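Long-range contacts in putative alpha KG dependent 2,4-D dioxygenase (PDB 5J92), which probably acts as an iron(II)- and 2-oxoglutarate-dependent dioxygenase of the TfdA/TauD family: residues S126-P131 against L198-H203; A132-L138 against L261-R267. One frame throughout, in Å; residues are numbered along the deposited sequence.

Interaction 1: residues S126-P131 against L198-H203; sequences SYLPLP and LAPCIH
A loop-to-strand contact, partly buried, packs His-203 and Cys-201, at the start of strand 201-208, against loop 126-131, which runs from helix 110-117 to strand 132-139. The imidazole reaches the loop with its edge. Its NE2 donates to Leu-128 O at 2.8 Å, the acceptor lying 2° out of the ring plane; the bond is bent, with 133° at the hydrogen. Ser-126 O lies near the same edge, 3.1 Å from NE2. Pro-131 approaches from the opposite direction, its CG 3.7 Å from NE2 of His-203. In Cys-201, chi1 of 61° sets SG against the loop backbone, 3.5 Å from Leu-128 C and 3.4 Å from Tyr-127 O.

In this cupin-clan fold the loop follows directly on the iron ligands His-122 and Asp-124, and strand 201-208 belongs to a separate antiparallel sheet, where Cys-201 and His-203 bond through their backbones to Tyr-176 and Cys-174. Apolar contacts and two waters fill the other end. Leu-198, the first residue beyond helix 192-197, meets Leu-128 with CD2 against CD2 at 3.6 Å, and the same Leu-198 methyl sits at the edge of the Tyr-127 ring. The waters lie between Tyr-127 O and the carbonyls of Leu-198 and Ala-199, each within hydrogen-bonding distance of both its carbonyls, but they cannot donate to every surrounding acceptor at once. Ser-126 OG turns instead to His-222 and Ser-220.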
loop_
_atom_site.group_PDB
_atom_site.type_symbol
_atom_site.label_atom_id
_atom_site.label_comp_id
_atom_site.label_asym_id
_atom_site.label_seq_id
_atom_site.Cartn_x
_atom_site.Cartn_y
_atom_site.Cartn_z
ATOM N N SER A 126 -14.983 -10.642 6.040
ATOM C CA SER A 126 -14.567 -10.139 7.345
ATOM C C SER A 126 -15.445 -8.981 7.797
ATOM O O SER A 126 -15.425 -8.622 8.979
ATOM C CB SER A 126 -13.092 -9.711 7.313
ATOM O OG SER A 126 -12.887 -8.511 6.577
ATOM N N TYR A 127 -16.197 -8.373 6.871
ATOM C CA TYR A 127 -17.145 -7.317 7.193
ATOM C C TYR A 127 -18.446 -7.844 7.787
ATOM O O TYR A 127 -19.337 -7.043 8.076
ATOM C CB TYR A 127 -17.454 -6.476 5.948
ATOM C CG TYR A 127 -17.971 -7.266 4.766
ATOM C CD1 TYR A 127 -19.327 -7.543 4.628
ATOM C CD2 TYR A 127 -17.109 -7.708 3.768
ATOM C CE1 TYR A 127 -19.805 -8.264 3.551
ATOM C CE2 TYR A 127 -17.578 -8.433 2.683
ATOM C CZ TYR A 127 -18.929 -8.695 2.578
ATOM O OH TYR A 127 -19.411 -9.398 1.497
ATOM N N LEU A 128 -18.606 -9.187 7.926
ATOM C CA LEU A 128 -19.774 -9.806 8.535
ATOM C C LEU A 128 -19.448 -10.294 9.940
ATOM O O LEU A 128 -18.304 -10.666 10.220
ATOM C CB LEU A 128 -20.261 -11.004 7.704
ATOM C CG LEU A 128 -20.717 -10.733 6.266
ATOM C CD1 LEU A 128 -21.177 -12.022 5.587
ATOM C CD2 LEU A 128 -21.809 -9.663 6.224
ATOM N N PRO A 129 -20.427 -10.307 10.850
ATOM C CA PRO A 129 -20.186 -10.944 12.154
ATOM C C PRO A 129 -19.774 -12.391 12.019
ATOM O O PRO A 129 -19.015 -12.887 12.859
ATOM C CB PRO A 129 -21.541 -10.817 12.872
ATOM C CG PRO A 129 -22.208 -9.686 12.223
ATOM C CD PRO A 129 -21.750 -9.669 10.784
ATOM N N LEU A 130 -20.230 -13.083 10.973
ATOM C CA LEU A 130 -19.852 -14.470 10.720
ATOM C C LEU A 130 -19.135 -14.539 9.375
ATOM O O LEU A 130 -19.771 -14.745 8.329
ATOM C CB LEU A 130 -21.083 -15.373 10.761
ATOM C CG LEU A 130 -20.882 -16.866 10.531
ATOM C CD1 LEU A 130 -19.848 -17.360 11.477
ATOM C CD2 LEU A 130 -22.186 -17.598 10.773
ATOM N N PRO A 131 -17.809 -14.414 9.356
ATOM C CA PRO A 131 -17.069 -14.330 8.093
ATOM C C PRO A 131 -16.907 -15.699 7.441
ATOM O O PRO A 131 -17.426 -16.715 7.909
ATOM C CB PRO A 131 -15.707 -13.758 8.515
ATOM C CG PRO A 131 -15.896 -13.282 9.925
ATOM C CD PRO A 131 -16.927 -14.174 10.505
ATOM N N LEU A 198 -25.674 -4.963 6.179
ATOM C CA LEU A 198 -24.229 -5.129 6.250
ATOM C C LEU A 198 -23.614 -4.102 7.192
ATOM O O LEU A 198 -22.538 -3.565 6.938
ATOM C CB LEU A 198 -23.609 -5.037 4.855
ATOM C CG LEU A 198 -24.180 -6.021 3.828
ATOM C CD1 LEU A 198 -23.600 -5.795 2.433
ATOM C CD2 LEU A 198 -23.937 -7.451 4.270
ATOM N N ALA A 199 -24.296 -3.828 8.303
ATOM C CA ALA A 199 -23.791 -2.853 9.258
ATOM C C ALA A 199 -22.399 -3.263 9.737
ATOM O O ALA A 199 -22.084 -4.457 9.794
ATOM C CB ALA A 199 -24.744 -2.732 10.448
ATOM N N PRO A 200 -21.540 -2.296 10.064
ATOM C CA PRO A 200 -20.174 -2.633 10.489
ATOM C C PRO A 200 -20.165 -3.531 11.716
ATOM O O PRO A 200 -21.086 -3.512 12.537
ATOM C CB PRO A 200 -19.544 -1.266 10.792
ATOM C CG PRO A 200 -20.361 -0.295 9.983
ATOM C CD PRO A 200 -21.743 -0.844 9.932
ATOM N N CYS A 201 -19.112 -4.343 11.824
ATOM C CA CYS A 201 -18.966 -5.241 12.960
ATOM C C CYS A 201 -17.553 -5.120 13.512
ATOM O O CYS A 201 -16.749 -4.300 13.053
ATOM C CB CYS A 201 -19.294 -6.686 12.570
ATOM S SG CYS A 201 -18.219 -7.368 11.294
ATOM N N ILE A 202 -17.258 -5.944 14.519
ATOM C CA ILE A 202 -15.981 -5.918 15.215
ATOM C C ILE A 202 -15.427 -7.336 15.320
ATOM O O ILE A 202 -16.173 -8.286 15.581
ATOM C CB ILE A 202 -16.136 -5.253 16.602
ATOM C CG1 ILE A 202 -16.367 -3.750 16.408
ATOM C CG2 ILE A 202 -14.953 -5.540 17.506
ATOM C CD1 ILE A 202 -16.767 -3.028 17.667
ATOM N N HIS A 203 -14.125 -7.479 15.096
ATOM C CA HIS A 203 -13.417 -8.740 15.285
ATOM C C HIS A 203 -12.092 -8.473 15.988
ATOM O O HIS A 203 -11.499 -7.403 15.831
ATOM C CB HIS A 203 -13.117 -9.454 13.950
ATOM C CG HIS A 203 -14.333 -9.805 13.149
ATOM N ND1 HIS A 203 -15.272 -10.717 13.579
ATOM C CD2 HIS A 203 -14.743 -9.390 11.929
ATOM C CE1 HIS A 203 -16.227 -10.823 12.672
ATOM N NE2 HIS A 203 -15.928 -10.033 11.658
HETATM O O HOH W 1 -19.777 -4.147 7.209
HETATM O O HOH W 2 -21.972 -6.594 8.372
#

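Interaction 2: residues A132-L138 against L261-R267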
loop_
_atom_site.group_PDB
_atom_site.type_symbol
_atom_site.label_atom_id
_atom_site.label_comp_id
_atom_site.label_asym_id
_atom_site.label_seq_id
_atom_site.Cartn_x
_atom_site.Cartn_y
_atom_site.Cartn_z
ATOM N N ALA A 132 -16.156 -15.703 6.339
ATOM C CA ALA A 132 -15.932 -16.913 5.571
ATOM C C ALA A 132 -14.959 -17.831 6.292
ATOM O O ALA A 132 -14.098 -17.384 7.056
ATOM C CB ALA A 132 -15.361 -16.579 4.188
ATOM N N ARG A 133 -15.122 -19.131 6.059
ATOM C CA ARG A 133 -14.108 -20.091 6.476
ATOM C C ARG A 133 -13.191 -20.350 5.279
ATOM O O ARG A 133 -12.252 -19.595 5.047
ATOM C CB ARG A 133 -14.753 -21.378 6.987
ATOM C CG ARG A 133 -13.761 -22.399 7.544
ATOM C CD ARG A 133 -14.486 -23.566 8.195
ATOM N NE ARG A 133 -15.134 -23.168 9.445
ATOM C CZ ARG A 133 -16.018 -23.907 10.104
ATOM N NH1 ARG A 133 -16.383 -25.094 9.636
ATOM N NH2 ARG A 133 -16.540 -23.456 11.238
ATOM N N TYR A 134 -13.481 -21.373 4.491
ATOM C CA TYR A 134 -12.754 -21.649 3.261
ATOM C C TYR A 134 -13.481 -21.025 2.079
ATOM O O TYR A 134 -14.713 -21.086 1.988
ATOM C CB TYR A 134 -12.625 -23.148 3.026
ATOM C CG TYR A 134 -11.876 -23.910 4.099
ATOM C CD1 TYR A 134 -10.489 -23.951 4.098
ATOM C CD2 TYR A 134 -12.557 -24.601 5.105
ATOM C CE1 TYR A 134 -9.791 -24.649 5.062
ATOM C CE2 TYR A 134 -11.866 -25.301 6.086
ATOM C CZ TYR A 134 -10.479 -25.324 6.051
ATOM O OH TYR A 134 -9.755 -26.015 6.997
ATOM N N SER A 135 -12.711 -20.454 1.161
ATOM C CA SER A 135 -13.218 -20.049 -0.142
ATOM C C SER A 135 -12.650 -20.982 -1.204
ATOM O O SER A 135 -11.568 -21.549 -1.034
ATOM C CB SER A 135 -12.850 -18.592 -0.447
ATOM O OG SER A 135 -13.498 -17.695 0.454
ATOM N N PHE A 136 -13.401 -21.160 -2.296
ATOM C CA PHE A 136 -13.049 -22.084 -3.366
ATOM C C PHE A 136 -13.207 -21.383 -4.706
ATOM O O PHE A 136 -14.217 -20.707 -4.947
ATOM C CB PHE A 136 -13.933 -23.340 -3.342
ATOM C CG PHE A 136 -13.984 -24.039 -2.008
ATOM C CD1 PHE A 136 -14.774 -23.543 -0.973
ATOM C CD2 PHE A 136 -13.256 -25.205 -1.795
ATOM C CE1 PHE A 136 -14.826 -24.177 0.249
ATOM C CE2 PHE A 136 -13.301 -25.852 -0.567
ATOM C CZ PHE A 136 -14.100 -25.344 0.454
ATOM N N LEU A 137 -12.215 -21.563 -5.583
ATOM C CA LEU A 137 -12.206 -20.974 -6.917
ATOM C C LEU A 137 -11.790 -22.052 -7.904
ATOM O O LEU A 137 -10.700 -22.618 -7.777
ATOM C CB LEU A 137 -11.238 -19.788 -7.005
ATOM C CG LEU A 137 -11.710 -18.347 -6.806
ATOM C CD1 LEU A 137 -10.546 -17.370 -7.003
ATOM C CD2 LEU A 137 -12.882 -18.003 -7.720
ATOM N N LEU A 138 -12.638 -22.327 -8.889
ATOM C CA LEU A 138 -12.337 -23.310 -9.927
ATOM C C LEU A 138 -12.211 -22.586 -11.259
ATOM O O LEU A 138 -13.161 -21.941 -11.716
ATOM C CB LEU A 138 -13.418 -24.389 -9.982
ATOM C CG LEU A 138 -13.287 -25.493 -11.032
ATOM C CD1 LEU A 138 -11.988 -26.288 -10.890
ATOM C CD2 LEU A 138 -14.482 -26.400 -10.936
ATOM N N LEU A 261 -8.512 -26.266 -8.927
ATOM C CA LEU A 261 -9.415 -25.941 -7.828
ATOM C C LEU A 261 -8.549 -25.449 -6.677
ATOM O O LEU A 261 -7.762 -26.218 -6.110
ATOM C CB LEU A 261 -10.262 -27.145 -7.421
ATOM C CG LEU A 261 -11.589 -26.894 -6.695
ATOM C CD1 LEU A 261 -12.238 -28.216 -6.335
ATOM C CD2 LEU A 261 -11.421 -26.066 -5.444
ATOM N N VAL A 262 -8.697 -24.178 -6.322
ATOM C CA VAL A 262 -7.903 -23.573 -5.260
ATOM C C VAL A 262 -8.832 -23.292 -4.089
ATOM O O VAL A 262 -9.855 -22.605 -4.237
ATOM C CB VAL A 262 -7.182 -22.296 -5.716
ATOM C CG1 VAL A 262 -6.431 -21.662 -4.533
ATOM C CG2 VAL A 262 -6.219 -22.614 -6.851
ATOM N N MET A 263 -8.477 -23.853 -2.939
ATOM C CA MET A 263 -9.213 -23.724 -1.692
ATOM C C MET A 263 -8.313 -23.010 -0.700
ATOM O O MET A 263 -7.149 -23.404 -0.533
ATOM C CB MET A 263 -9.627 -25.115 -1.197
ATOM C CG MET A 263 -9.879 -25.281 0.276
ATOM S SD MET A 263 -10.096 -27.045 0.597
ATOM C CE MET A 263 -10.637 -27.012 2.303
ATOM N N TRP A 264 -8.805 -21.910 -0.105
ATOM C CA TRP A 264 -7.977 -21.159 0.829
ATOM C C TRP A 264 -8.743 -20.819 2.100
ATOM O O TRP A 264 -9.963 -20.617 2.090
ATOM C CB TRP A 264 -7.369 -19.884 0.186
ATOM C CG TRP A 264 -8.324 -18.734 -0.097
ATOM C CD1 TRP A 264 -8.664 -17.705 0.745
ATOM C CD2 TRP A 264 -9.019 -18.493 -1.318
ATOM N NE1 TRP A 264 -9.553 -16.846 0.122
ATOM C CE2 TRP A 264 -9.781 -17.308 -1.149
ATOM C CE3 TRP A 264 -9.086 -19.167 -2.542
ATOM C CZ2 TRP A 264 -10.577 -16.788 -2.156
ATOM C CZ3 TRP A 264 -9.894 -18.643 -3.542
ATOM C CH2 TRP A 264 -10.627 -17.471 -3.343
ATOM N N ASP A 265 -7.995 -20.795 3.201
ATOM C CA ASP A 265 -8.532 -20.592 4.548
ATOM C C ASP A 265 -8.447 -19.102 4.871
ATOM O O ASP A 265 -7.372 -18.569 5.144
ATOM C CB ASP A 265 -7.761 -21.464 5.538
ATOM C CG ASP A 265 -8.387 -21.492 6.937
ATOM O OD1 ASP A 265 -9.236 -20.625 7.242
ATOM O OD2 ASP A 265 -8.032 -22.407 7.721
ATOM N N ASN A 266 -9.594 -18.416 4.821
ATOM C CA ASN A 266 -9.630 -16.993 5.134
ATOM C C ASN A 266 -9.232 -16.691 6.575
ATOM O O ASN A 266 -8.890 -15.544 6.883
ATOM C CB ASN A 266 -11.022 -16.430 4.838
ATOM C CG ASN A 266 -11.350 -16.456 3.357
ATOM O OD1 ASN A 266 -10.905 -15.594 2.619
ATOM N ND2 ASN A 266 -12.120 -17.447 2.921
ATOM N N ARG A 267 -9.255 -17.690 7.460
ATOM C CA ARG A 267 -8.891 -17.486 8.860
ATOM C C ARG A 267 -7.402 -17.254 9.057
ATOM O O ARG A 267 -7.004 -16.871 10.159
ATOM C CB ARG A 267 -9.330 -18.692 9.697
ATOM C CG ARG A 267 -10.824 -18.980 9.614
ATOM C CD ARG A 267 -11.184 -20.315 10.244
ATOM N NE ARG A 267 -10.644 -21.450 9.497
ATOM C CZ ARG A 267 -10.969 -22.714 9.744
ATOM N NH1 ARG A 267 -11.834 -22.993 10.719
ATOM N NH2 ARG A 267 -10.437 -23.695 9.022
#
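Ser-135 and Trp-264 form a hydrogen-bonded pair between antiparallel strands 134-138 and 261-265, whose axes run at 162° and approach to 4.6 Å. Reciprocal N-H...O bonds join this pair and Leu-137 with Val-262. Trp-264 CG sits between the backbone N and the carbonyl carbon (chi1 72°), placing the indole against Ser-135 CB, which lies over its face, 3.6 Å from the centroid of the six-membered ring, a CH-pi contact; Leu-137 CD1 touches the ring's edge. On the other side of the sheet, Met-263 runs extended beside Phe-136, SD 3.6 Å from its CE2, and lays CE over the Tyr-134 face, 3.7 Å from the centroid.

Past the strand end, Asn-266 ND2 donates to Ser-135 OG at 2.8 Å and to Arg-133 O at 3.0 Å, both near the amide plane; Arg-133 O also accepts from Asn-266 N, so two bonds grip one carbonyl. Arg-267 grips Asp-265 side-on, NE to OD1 at 2.8 Å and NH2 to OD2, and Asp-265 OD1 closes an Asx turn on Arg-267 N. Arg-133 CG lies 3.6 Å above the centre of that guanidinium.

Further out, Arg-133 pairs with Asp-292, and His-209 bonds Asp-265 OD2. Ser-135 OG bonds OD2 of the iron ligand Asp-124, whose backbone N donates to Asn-266 OD1, and the indole meets the ring of the ligand His-271. Ser-135 and Asn-266 thus hold Asp-124 at its carboxylate and its backbone N, consistent with a second-shell role in orienting it toward iron.

Overall arrangement
The two contacts share one continuous run of chain: loop 126-131 of interaction 1 passes straight into segment 132-138 of interaction 2, and their centres lie about 18 Å apart. The segments of the two contacts alternate along the chain and meet nowhere else. The iron site, completed by His-122, Asp-124 and His-271, lies close to both. In interaction 1 the side chain of Tyr-127 is about 8 Å from the bound iron(II) ion. The side chain of Ser-126 is about 6 Å from that of His-122. Interaction 2 comes nearer: the Trp-264 side chain is about 5 Å from the metal. Interaction 2 sits in the main sheet, about 6 Å from the chain centre, whereas interaction 1 lies about 15 Å out.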